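Local coordinates for protein AbyA5 (Verrucosispora maris, PDB 4YWF) that catalyses the elimination of acetate in spirotetronate biosynthesis, as an esterase-like lyase of the AB hydrolase superfamily, at residues G149-I154 with V261-R266; T268-T271 with D277-R280. The protein carries 4 engineered substitutions. One frame throughout, in Å; residues are numbered along the deposited sequence.

Interaction 1 of 2, residues G149-I154 with V261-R266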
loop_
_atom_site.group_PDB
_atom_site.type_symbol
_atom_site.label_atom_id
_atom_site.label_comp_id
_atom_site.label_asym_id
_atom_site.label_seq_id
_atom_site.Cartn_x
_atom_site.Cartn_y
_atom_site.Cartn_z
ATOM N N GLY A 149 -0.236 0.972 -0.336
ATOM C CA GLY A 149 0.232 -0.388 -0.291
ATOM C C GLY A 149 -0.224 -1.098 0.998
ATOM O O GLY A 149 -1.110 -0.636 1.710
ATOM N N GLY A 150 0.372 -2.266 1.217
ATOM C CA GLY A 150 0.160 -3.083 2.367
ATOM C C GLY A 150 1.058 -2.730 3.529
ATOM O O GLY A 150 1.522 -1.588 3.663
ATOM N N ILE A 151 1.226 -3.688 4.420
ATOM C CA ILE A 151 1.696 -3.388 5.771
ATOM C C ILE A 151 3.229 -3.173 5.822
ATOM O O ILE A 151 3.752 -2.796 6.913
ATOM C CB ILE A 151 1.257 -4.472 6.783
ATOM C CG1 ILE A 151 1.606 -5.859 6.225
ATOM C CG2 ILE A 151 -0.240 -4.362 7.131
ATOM C CD1 ILE A 151 1.813 -6.950 7.242
ATOM N N VAL A 152 3.947 -3.481 4.739
ATOM C CA VAL A 152 5.381 -3.201 4.681
ATOM C C VAL A 152 5.753 -2.125 3.640
ATOM O O VAL A 152 6.904 -1.720 3.574
ATOM C CB VAL A 152 6.279 -4.471 4.520
ATOM C CG1 VAL A 152 6.164 -5.380 5.751
ATOM C CG2 VAL A 152 5.989 -5.225 3.226
ATOM N N SER A 153 4.779 -1.647 2.868
ATOM C CA SER A 153 4.998 -0.722 1.716
ATOM C C SER A 153 4.897 0.753 2.139
ATOM O O SER A 153 3.821 1.230 2.460
ATOM C CB SER A 153 3.970 -0.969 0.609
ATOM O OG SER A 153 4.101 -2.287 0.041
ATOM N N ILE A 154 6.011 1.464 2.112
ATOM C CA ILE A 154 6.007 2.908 2.309
ATOM C C ILE A 154 5.704 3.639 1.016
ATOM O O ILE A 154 5.847 3.100 -0.051
ATOM C CB ILE A 154 7.330 3.450 2.914
ATOM C CG1 ILE A 154 8.493 3.239 1.938
ATOM C CG2 ILE A 154 7.510 2.905 4.314
ATOM C CD1 ILE A 154 9.710 4.094 2.272
ATOM N N VAL A 261 3.299 -11.498 10.816
ATOM C CA VAL A 261 2.683 -11.453 12.159
ATOM C C VAL A 261 3.220 -10.309 13.041
ATOM O O VAL A 261 2.454 -9.634 13.770
ATOM C CB VAL A 261 2.918 -12.778 12.940
ATOM C CG1 VAL A 261 2.311 -12.720 14.358
ATOM C CG2 VAL A 261 2.397 -13.996 12.166
ATOM N N ASP A 262 4.548 -10.171 13.017
ATOM C CA ASP A 262 5.271 -9.199 13.877
ATOM C C ASP A 262 4.970 -7.806 13.419
ATOM O O ASP A 262 4.689 -6.918 14.229
ATOM C CB ASP A 262 6.764 -9.414 13.771
ATOM C CG ASP A 262 7.298 -10.467 14.742
ATOM O OD1 ASP A 262 6.699 -10.696 15.821
ATOM O OD2 ASP A 262 8.346 -11.054 14.420
ATOM N N THR A 263 5.021 -7.609 12.097
ATOM C CA THR A 263 4.565 -6.314 11.540
ATOM C C THR A 263 3.157 -5.968 11.929
ATOM O O THR A 263 2.859 -4.846 12.370
ATOM C CB THR A 263 4.678 -6.327 10.008
ATOM O OG1 THR A 263 6.016 -6.590 9.689
ATOM C CG2 THR A 263 4.281 -5.021 9.396
ATOM N N LEU A 264 2.247 -6.928 11.770
ATOM C CA LEU A 264 0.842 -6.639 12.118
ATOM C C LEU A 264 0.696 -6.249 13.565
ATOM O O LEU A 264 -0.066 -5.348 13.915
ATOM C CB LEU A 264 -0.063 -7.861 11.870
ATOM C CG LEU A 264 -0.896 -7.999 10.592
ATOM C CD1 LEU A 264 -1.961 -9.085 10.819
ATOM C CD2 LEU A 264 -1.593 -6.705 10.148
ATOM N N ALA A 265 1.385 -6.988 14.425
ATOM C CA ALA A 265 1.412 -6.661 15.827
ATOM C C ALA A 265 1.990 -5.249 16.044
ATOM O O ALA A 265 1.430 -4.483 16.809
ATOM C CB ALA A 265 2.192 -7.706 16.587
ATOM N N ARG A 266 3.061 -4.870 15.335
ATOM C CA ARG A 266 3.590 -3.493 15.519
ATOM C C ARG A 266 2.548 -2.490 15.064
ATOM O O ARG A 266 2.130 -1.604 15.809
ATOM C CB ARG A 266 4.886 -3.233 14.731
ATOM C CG ARG A 266 5.288 -1.740 14.748
ATOM C CD ARG A 266 5.561 -1.191 16.172
ATOM N NE ARG A 266 6.652 -1.956 16.831
ATOM C CZ ARG A 266 7.914 -1.545 17.047
ATOM N NH1 ARG A 266 8.343 -0.319 16.708
ATOM N NH2 ARG A 266 8.761 -2.400 17.620
#

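Interaction 2 of 2, residues T268-T271 with D277-R280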
loop_
_atom_site.group_PDB
_atom_site.type_symbol
_atom_site.label_atom_id
_atom_site.label_comp_id
_atom_site.label_asym_id
_atom_site.label_seq_id
_atom_site.Cartn_x
_atom_site.Cartn_y
_atom_site.Cartn_z
ATOM N N THR A 268 -0.712 -2.612 14.671
ATOM C CA THR A 268 -1.859 -2.570 15.579
ATOM C C THR A 268 -1.494 -2.230 17.017
ATOM O O THR A 268 -2.391 -2.002 17.847
ATOM C CB THR A 268 -2.609 -3.912 15.593
ATOM O OG1 THR A 268 -1.729 -4.998 15.999
ATOM C CG2 THR A 268 -3.167 -4.171 14.162
ATOM N N GLN A 269 -0.193 -2.225 17.330
ATOM C CA GLN A 269 0.279 -1.963 18.670
ATOM C C GLN A 269 -0.253 -3.031 19.629
ATOM O O GLN A 269 -0.790 -2.737 20.666
ATOM C CB GLN A 269 -0.117 -0.558 19.117
ATOM C CG GLN A 269 0.669 0.485 18.321
ATOM C CD GLN A 269 0.153 1.876 18.503
ATOM O OE1 GLN A 269 -0.332 2.228 19.566
ATOM N NE2 GLN A 269 0.236 2.690 17.437
ATOM N N THR A 270 -0.055 -4.286 19.250
ATOM C CA THR A 270 -0.423 -5.423 20.075
ATOM C C THR A 270 0.785 -6.265 20.122
ATOM O O THR A 270 1.827 -5.737 19.890
ATOM C CB THR A 270 -1.646 -6.156 19.513
ATOM O OG1 THR A 270 -1.407 -6.592 18.177
ATOM C CG2 THR A 270 -2.814 -5.258 19.577
ATOM N N THR A 271 0.664 -7.559 20.402
ATOM C CA THR A 271 1.780 -8.490 20.323
ATOM C C THR A 271 1.387 -9.656 19.399
ATOM O O THR A 271 0.232 -9.793 19.106
ATOM C CB THR A 271 2.164 -9.025 21.725
ATOM O OG1 THR A 271 1.179 -9.944 22.191
ATOM C CG2 THR A 271 2.264 -7.876 22.715
ATOM N N ASP A 277 -6.311 -12.459 17.587
ATOM C CA ASP A 277 -7.470 -12.274 18.403
ATOM C C ASP A 277 -7.891 -10.866 18.266
ATOM O O ASP A 277 -9.099 -10.546 18.167
ATOM C CB ASP A 277 -7.195 -12.531 19.894
ATOM C CG ASP A 277 -7.252 -13.971 20.255
ATOM O OD1 ASP A 277 -7.708 -14.823 19.426
ATOM O OD2 ASP A 277 -6.821 -14.259 21.380
ATOM N N HIS A 278 -6.895 -9.992 18.245
ATOM C CA HIS A 278 -7.190 -8.580 18.137
ATOM C C HIS A 278 -7.988 -8.237 16.848
ATOM O O HIS A 278 -8.844 -7.369 16.880
ATOM C CB HIS A 278 -5.899 -7.751 18.278
ATOM C CG HIS A 278 -6.136 -6.275 18.308
ATOM N ND1 HIS A 278 -6.796 -5.642 19.334
ATOM C CD2 HIS A 278 -5.816 -5.307 17.423
ATOM C CE1 HIS A 278 -6.883 -4.353 19.085
ATOM N NE2 HIS A 278 -6.290 -4.120 17.929
ATOM N N VAL A 279 -7.717 -8.920 15.750
ATOM C CA VAL A 279 -8.304 -8.516 14.440
ATOM C C VAL A 279 -9.452 -9.462 14.058
ATOM O O VAL A 279 -9.981 -9.391 12.937
ATOM C CB VAL A 279 -7.246 -8.474 13.317
ATOM C CG1 VAL A 279 -6.177 -7.441 13.646
ATOM C CG2 VAL A 279 -6.570 -9.838 13.101
ATOM N N ARG A 280 -9.849 -10.321 15.009
ATOM C CA ARG A 280 -10.861 -11.345 14.714
ATOM C C ARG A 280 -12.151 -10.724 14.165
ATOM O O ARG A 280 -12.605 -11.142 13.113
ATOM C CB ARG A 280 -11.095 -12.300 15.886
ATOM C CG ARG A 280 -11.737 -11.702 17.150
ATOM C CD ARG A 280 -11.615 -12.680 18.335
ATOM N NE ARG A 280 -12.477 -12.322 19.461
ATOM C CZ ARG A 280 -12.195 -11.397 20.381
ATOM N NH1 ARG A 280 -11.059 -10.704 20.326
ATOM N NH2 ARG A 280 -13.067 -11.154 21.362
#

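Interaction 1 of 2, residues G149-I154 with V261-R266
I151 and V152, on the loop leaving strand 143-148 of the alpha/beta-hydrolase sheet, meet T263 and L264 of helix 258-268. That helix lies in the helical insertion between strands 233-239 and 296-301, where members of this superfamily commonly carry a cap, and the loop after the strand in the position of 143-148 often lines the active site in relatives. T263 is the middle of the contact. Its hydroxyl turns back along its own helix to bond V259 O, and its methyl, anti to the backbone N, is thereby presented to the loop. T263 CG2 lies 3.4 Å from I151 O and 3.8 Å from I151 CD1, so it rests against both the backbone and the side chain of one residue. I151 CG1 sits between its backbone N and carbonyl carbon (chi1 49°), and the chain then runs out extended to carry CD1 obliquely across the T263 methyl. The other branch, I151 CG2, meets L264 CD2 at 4.1 Å, the two side chains lying nearly at right angles. V152 adds a lighter touch, its CG1 reaching T263 CG2 at 4.1 Å. I151 also packs on T260 and L267, extending its footing along the helix, while V152 O is bonded by R87. With no hydrogen bond across the interface, loop and insertion are joined by van der Waals fit of methyl groups against each other and against one backbone carbonyl.

Interaction 2 of 2, residues T268-T271 with D277-R280
The imidazole of H278 lies beneath the methyl of T270, and this CH-pi contact is the main meeting of the two segments. T270 CG2 stands 3.8 Å from the centroid of the H278 ring, only 15° off its normal, and is shifted slightly toward the rim on the side of CG and CD2. H278 is brought there by CG being anti to its backbone N (chi1 -175°), which carries the ring across to the loop. T268 approaches the same ring obliquely, with T268 CB 3.9 Å from H278 CD2. Beside it, T268 CG2 and V279 CG1 are 4.5 Å apart, a looser apolar touch.

The two threonines are also tied to each other. T270 OG1 donates to T268 OG1 at 2.7 Å, and T268 OG1 in turn bonds L264 O in the last turn of helix 258-268. This short relay fixes the rotation of T270, and so the place of its methyl over the ring. With an alanine here, which has neither branch, H278 would probably lose the group covering one face and be freer to turn, while T268 OG1 would be left without its donor.

Within the second segment, R280 folds back on D277: R280 NH1 and R280 N reach D277 O from opposite faces of the carbonyl plane, the NH1 bond being 2.9 Å long.

Just past helix 258-268, Q269 has a positive phi of 62° in a Schellman motif that closes the helix. The arrangement is that of a tight helix-loop-helix connection, in which residues at and just after the Schellman turn pack on the end of helix 275-278 and the residue that follows it.

In the fold
Both interactions use helix 258-268, but at different depths. Interaction 1 is buried, its centre about 10 Å from the centre of the chain, and joins the helix to a loop from the sheet more than a hundred residues away in sequence. Interaction 2, its centre about 20 Å from that of the chain and partly exposed, is local, packing the end of that helix and the residues after it on helix 275-278. Accordingly, the first is made by aliphatic groups and one backbone carbonyl, with no hydrogen bond across, whereas the second puts a methyl over an aromatic ring and supports it with hydroxyl bonds. The two touch where A265 O probably accepts a hydrogen bond from T270 N, at 2.9 Å.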